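Local coordinates for protein beta-N-acetylhexosaminidase (PDB 5BZA) that probably hydrolyses terminal non-reducing N-acetyl-D-hexosamine residues from N-acetyl-beta-D-hexosaminides, as a glycoside hydrolase of family 3, at residues Y43-L46 / D47-F51; S454-K457 / S458-L462. All coordinates share one frame; numbering follows the deposited sequence.

Contact 1. Residues Y43-L46 / D47-F51; sequences YLFL and DFMNF
Phe45 and Met49 meet one turn apart on helix 42-54, which with the short helix 36-39 lies between strands 31-34 and 59-62 of the parallel sheet in the family 3 N-terminal domain, a member of the TIM-barrel clan. Their side chains run alongside each other in the same direction. Met49 CG lies over one face of the Phe45 ring, 4.1 Å from its centroid and 28° off the normal, a CH-pi contact. A chi1 of -68° sets this CG beside the backbone N, anti to the carbonyl carbon, and the bend at chi2 leaves Met49 SD 4.9 Å from the same centroid in an oblique Met-aromatic approach.

Four i to i+4 backbone bonds carry the alpha-helical repeat. Phe48 N to Leu44 O is 2.8 Å, and Met49 N donates to Phe45 O with an N-H...O angle of 171°.

The polar ends of other residues find partners elsewhere in the chain: Tyr43 OH bonds Glu372, and the Asp47 carboxylate meets Tyr456 and Lys457. Phe48 stacks on Phe16, while Leu46 packs on Ser77 of the second subunit. Between Phe45 and Met49, the closest side-chain pair is CE1 of the ring and CG of the methionine at 3.7 Å.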
loop_
_atom_site.group_PDB
_atom_site.type_symbol
_atom_site.label_atom_id
_atom_site.label_comp_id
_atom_site.label_asym_id
_atom_site.label_seq_id
_atom_site.Cartn_x
_atom_site.Cartn_y
_atom_site.Cartn_z
ATOM N N TYR B 43 -12.600 -2.684 -1.569
ATOM C CA TYR B 43 -13.723 -2.319 -2.428
ATOM C C TYR B 43 -14.536 -1.211 -1.752
ATOM O O TYR B 43 -14.974 -0.251 -2.421
ATOM C CB TYR B 43 -14.604 -3.528 -2.761
ATOM C CG TYR B 43 -15.119 -4.313 -1.568
ATOM C CD1 TYR B 43 -14.380 -5.356 -1.030
ATOM C CD2 TYR B 43 -16.368 -4.030 -1.008
ATOM C CE1 TYR B 43 -14.842 -6.078 0.034
ATOM C CE2 TYR B 43 -16.840 -4.744 0.076
ATOM C CZ TYR B 43 -16.071 -5.774 0.600
ATOM O OH TYR B 43 -16.538 -6.496 1.697
ATOM N N LEU B 44 -14.720 -1.312 -0.427
ATOM C CA LEU B 44 -15.451 -0.252 0.281
ATOM C C LEU B 44 -14.713 1.060 0.259
ATOM O O LEU B 44 -15.293 2.103 -0.072
ATOM C CB LEU B 44 -15.723 -0.619 1.741
ATOM C CG LEU B 44 -17.035 -1.256 2.191
ATOM C CD1 LEU B 44 -17.217 -0.879 3.667
ATOM C CD2 LEU B 44 -18.237 -0.796 1.368
ATOM N N PHE B 45 -13.435 1.022 0.607
ATOM C CA PHE B 45 -12.616 2.228 0.592
ATOM C C PHE B 45 -12.691 2.958 -0.770
ATOM O O PHE B 45 -13.049 4.146 -0.842
ATOM C CB PHE B 45 -11.170 1.842 0.982
ATOM C CG PHE B 45 -10.168 2.937 0.754
ATOM C CD1 PHE B 45 -10.272 4.149 1.427
ATOM C CD2 PHE B 45 -9.143 2.774 -0.190
ATOM C CE1 PHE B 45 -9.348 5.194 1.185
ATOM C CE2 PHE B 45 -8.211 3.797 -0.440
ATOM C CZ PHE B 45 -8.328 5.015 0.250
ATOM N N LEU B 46 -12.459 2.225 -1.864
ATOM C CA LEU B 46 -12.488 2.814 -3.201
ATOM C C LEU B 46 -13.862 3.366 -3.576
ATOM O O LEU B 46 -13.961 4.485 -4.145
ATOM C CB LEU B 46 -12.047 1.774 -4.253
ATOM C CG LEU B 46 -10.618 1.284 -4.114
ATOM C CD1 LEU B 46 -10.300 0.183 -5.146
ATOM C CD2 LEU B 46 -9.656 2.458 -4.260
ATOM N N ASP B 47 -14.925 2.614 -3.258
ATOM C CA ASP B 47 -16.253 3.101 -3.559
ATOM C C ASP B 47 -16.568 4.372 -2.738
ATOM O O ASP B 47 -17.202 5.314 -3.251
ATOM C CB ASP B 47 -17.312 2.019 -3.307
ATOM C CG ASP B 47 -18.694 2.399 -3.892
ATOM O OD1 ASP B 47 -18.743 3.094 -4.943
ATOM O OD2 ASP B 47 -19.737 2.016 -3.310
ATOM N N PHE B 48 -16.146 4.405 -1.468
ATOM C CA PHE B 48 -16.287 5.616 -0.610
ATOM C C PHE B 48 -15.535 6.813 -1.233
ATOM O O PHE B 48 -16.108 7.886 -1.399
ATOM C CB PHE B 48 -15.767 5.311 0.811
ATOM C CG PHE B 48 -16.202 6.297 1.892
ATOM C CD1 PHE B 48 -17.113 7.310 1.635
ATOM C CD2 PHE B 48 -15.717 6.146 3.197
ATOM C CE1 PHE B 48 -17.533 8.168 2.654
ATOM C CE2 PHE B 48 -16.119 6.986 4.217
ATOM C CZ PHE B 48 -17.027 8.008 3.949
ATOM N N MET B 49 -14.261 6.633 -1.599
ATOM C CA MET B 49 -13.517 7.723 -2.246
ATOM C C MET B 49 -14.241 8.238 -3.517
ATOM O O MET B 49 -14.309 9.453 -3.767
ATOM C CB MET B 49 -12.101 7.280 -2.612
ATOM C CG MET B 49 -11.241 7.046 -1.421
ATOM S SD MET B 49 -11.053 8.444 -0.249
ATOM C CE MET B 49 -10.286 9.682 -1.276
ATOM N N ASN B 50 -14.796 7.314 -4.300
ATOM C CA ASN B 50 -15.567 7.697 -5.481
ATOM C C ASN B 50 -16.832 8.516 -5.094
ATOM O O ASN B 50 -17.150 9.542 -5.696
ATOM C CB ASN B 50 -15.951 6.435 -6.288
ATOM C CG ASN B 50 -16.485 6.758 -7.649
ATOM O OD1 ASN B 50 -15.929 7.597 -8.359
ATOM N ND2 ASN B 50 -17.537 6.066 -8.054
ATOM N N PHE B 51 -17.577 8.028 -4.108
ATOM C CA PHE B 51 -18.675 8.799 -3.550
ATOM C C PHE B 51 -18.224 10.214 -3.092
ATOM O O PHE B 51 -18.913 11.220 -3.370
ATOM C CB PHE B 51 -19.325 8.034 -2.399
ATOM C CG PHE B 51 -20.424 8.786 -1.731
ATOM C CD1 PHE B 51 -21.697 8.796 -2.267
ATOM C CD2 PHE B 51 -20.169 9.518 -0.569
ATOM C CE1 PHE B 51 -22.708 9.512 -1.656
ATOM C CE2 PHE B 51 -21.177 10.239 0.060
ATOM C CZ PHE B 51 -22.449 10.239 -0.481
#

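Contact 2. Residues S454-K457 / S458-L462; sequences SVYK and SFQHL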
loop_
_atom_site.group_PDB
_atom_site.type_symbol
_atom_site.label_atom_id
_atom_site.label_comp_id
_atom_site.label_asym_id
_atom_site.label_seq_id
_atom_site.Cartn_x
_atom_site.Cartn_y
_atom_site.Cartn_z
ATOM N N SER B 454 -15.149 -5.050 -8.566
ATOM C CA SER B 454 -15.973 -5.364 -9.755
ATOM C C SER B 454 -17.228 -6.197 -9.450
ATOM O O SER B 454 -18.315 -5.957 -9.979
ATOM C CB SER B 454 -15.129 -6.106 -10.798
ATOM O OG SER B 454 -14.311 -5.211 -11.495
ATOM N N VAL B 455 -17.032 -7.229 -8.642
ATOM C CA VAL B 455 -18.132 -8.027 -8.138
ATOM C C VAL B 455 -19.134 -7.149 -7.358
ATOM O O VAL B 455 -20.340 -7.166 -7.619
ATOM C CB VAL B 455 -17.570 -9.142 -7.269
ATOM C CG1 VAL B 455 -18.680 -9.973 -6.647
ATOM C CG2 VAL B 455 -16.636 -9.982 -8.102
ATOM N N TYR B 456 -18.595 -6.322 -6.458
ATOM C CA TYR B 456 -19.368 -5.344 -5.674
ATOM C C TYR B 456 -20.193 -4.494 -6.631
ATOM O O TYR B 456 -21.425 -4.355 -6.486
ATOM C CB TYR B 456 -18.388 -4.490 -4.847
ATOM C CG TYR B 456 -18.926 -3.293 -4.098
ATOM C CD1 TYR B 456 -19.192 -2.089 -4.752
ATOM C CD2 TYR B 456 -19.096 -3.346 -2.717
ATOM C CE1 TYR B 456 -19.655 -0.974 -4.051
ATOM C CE2 TYR B 456 -19.546 -2.236 -1.995
ATOM C CZ TYR B 456 -19.814 -1.050 -2.666
ATOM O OH TYR B 456 -20.253 0.038 -1.955
ATOM N N LYS B 457 -19.536 -3.985 -7.668
ATOM C CA LYS B 457 -20.252 -3.141 -8.613
ATOM C C LYS B 457 -21.297 -3.936 -9.407
ATOM O O LYS B 457 -22.355 -3.401 -9.761
ATOM C CB LYS B 457 -19.281 -2.457 -9.573
ATOM C CG LYS B 457 -18.545 -1.295 -8.942
ATOM C CD LYS B 457 -19.535 -0.219 -8.471
ATOM C CE LYS B 457 -18.884 0.817 -7.568
ATOM N NZ LYS B 457 -19.814 1.927 -7.244
ATOM N N SER B 458 -21.032 -5.222 -9.650
ATOM C CA SER B 458 -21.991 -6.035 -10.410
ATOM C C SER B 458 -23.250 -6.242 -9.554
ATOM O O SER B 458 -24.372 -6.163 -10.083
ATOM C CB SER B 458 -21.359 -7.357 -10.875
ATOM O OG SER B 458 -21.415 -8.394 -9.909
ATOM N N PHE B 459 -23.084 -6.430 -8.237
ATOM C CA PHE B 459 -24.259 -6.558 -7.374
ATOM C C PHE B 459 -25.033 -5.242 -7.359
ATOM O O PHE B 459 -26.280 -5.230 -7.417
ATOM C CB PHE B 459 -23.877 -6.993 -5.956
ATOM C CG PHE B 459 -23.235 -8.342 -5.900
ATOM C CD1 PHE B 459 -23.646 -9.358 -6.761
ATOM C CD2 PHE B 459 -22.209 -8.600 -5.016
ATOM C CE1 PHE B 459 -23.053 -10.591 -6.730
ATOM C CE2 PHE B 459 -21.608 -9.849 -4.968
ATOM C CZ PHE B 459 -22.032 -10.849 -5.825
ATOM N N GLN B 460 -24.304 -4.131 -7.297
ATOM C CA GLN B 460 -24.963 -2.820 -7.307
ATOM C C GLN B 460 -25.797 -2.603 -8.560
ATOM O O GLN B 460 -26.950 -2.119 -8.502
ATOM C CB GLN B 460 -23.939 -1.692 -7.196
ATOM C CG GLN B 460 -23.493 -1.364 -5.775
ATOM C CD GLN B 460 -22.699 -0.066 -5.705
ATOM O OE1 GLN B 460 -22.027 0.315 -6.667
ATOM N NE2 GLN B 460 -22.780 0.628 -4.555
ATOM N N HIS B 461 -25.215 -2.984 -9.692
ATOM C CA HIS B 461 -25.855 -2.791 -10.986
ATOM C C HIS B 461 -27.068 -3.685 -11.102
ATOM O O HIS B 461 -28.112 -3.282 -11.598
ATOM C CB HIS B 461 -24.868 -3.050 -12.123
ATOM C CG HIS B 461 -24.233 -1.796 -12.638
ATOM N ND1 HIS B 461 -24.870 -0.947 -13.519
ATOM C CD2 HIS B 461 -23.027 -1.235 -12.385
ATOM C CE1 HIS B 461 -24.096 0.095 -13.762
ATOM N NE2 HIS B 461 -22.967 -0.059 -13.093
ATOM N N LEU B 462 -26.904 -4.899 -10.605
ATOM C CA LEU B 462 -27.955 -5.883 -10.594
ATOM C C LEU B 462 -29.165 -5.342 -9.884
ATOM O O LEU B 462 -30.266 -5.347 -10.444
ATOM C CB LEU B 462 -27.467 -7.154 -9.910
ATOM C CG LEU B 462 -28.361 -8.383 -9.978
ATOM C CD1 LEU B 462 -28.614 -8.704 -11.453
ATOM C CD2 LEU B 462 -27.682 -9.565 -9.288
#
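Lys457 and Gln460 join side chains on helix 452-463, the last helix of the chain, which packs against strands 399-404 and 425-429 and helix 364-377 of the C-terminal domain. Three residues apart, they run alongside each other, and Lys457 NZ donates to Gln460 OE1 at 2.8 Å with a C=O...N angle of 140°. The donor is tilted slightly from the amide's carbonyl plane. Lys457 NZ also forms salt bridges with Asp47 and Glu330, so the ammonium group is shared among three oxygen acceptors. This probably favours its charged form.

The other end of the Gln460 amide passes Tyr456. NE2 comes within 3.5 Å of Tyr456 CE1, with the ring and amide planes 50° apart; the approach is oblique to the ring. The Tyr456 hydroxyl itself is directed to Asp47.

Apolar packing is centred on Val455 and Phe459, side by side one turn apart. Val455 CG1, on the far side of CB from the backbone N, touches Phe459 CE2 at 3.4 Å. Phe378 meets the Phe459 ring edge-to-face, and Val455 O lies over one of its faces, offset toward the rim.

That carbonyl oxygen also accepts two good bonds, and a weak one from Ser458 N. Phe459 N provides the i to i+4 helical bond at 2.9 Å, whereas Ser458 OG turns back along the helix to an in-plane lone pair. Its chi1 of 85°, between the backbone N and carbonyl carbon, makes this return possible and satisfies the hydroxyl within the helix.

At the following turn, His461 N bonds Lys457 O, which also sits at the imidazole edge near the ring plane. His461, a zinc ligand in a structure of this protein, has a cadmium ion close by here, and its CD2 is 3.5 Å from Lys457 O.

From the N terminus, contact 1 comes first, within helix 42-54; contact 2 follows some 400 residues later within helix 452-463. Each joins successive turns of one helix and closes no long loop, so the two lie in series, neither nested nor crossed. Their centres are 13 Å apart, and they touch directly across the two family regions. Asp47 OD1 forms a salt bridge with Lys457 NZ at 2.8 Å, and Asp47 OD2 probably hydrogen-bonds Tyr456 OH at 2.5 Å. Beside this polar junction, Tyr43 CD2 packs on Tyr456 CD2 at 3.3 Å. Asp47 thus joins the N-terminal barrel-type domain to the final C-terminal helix.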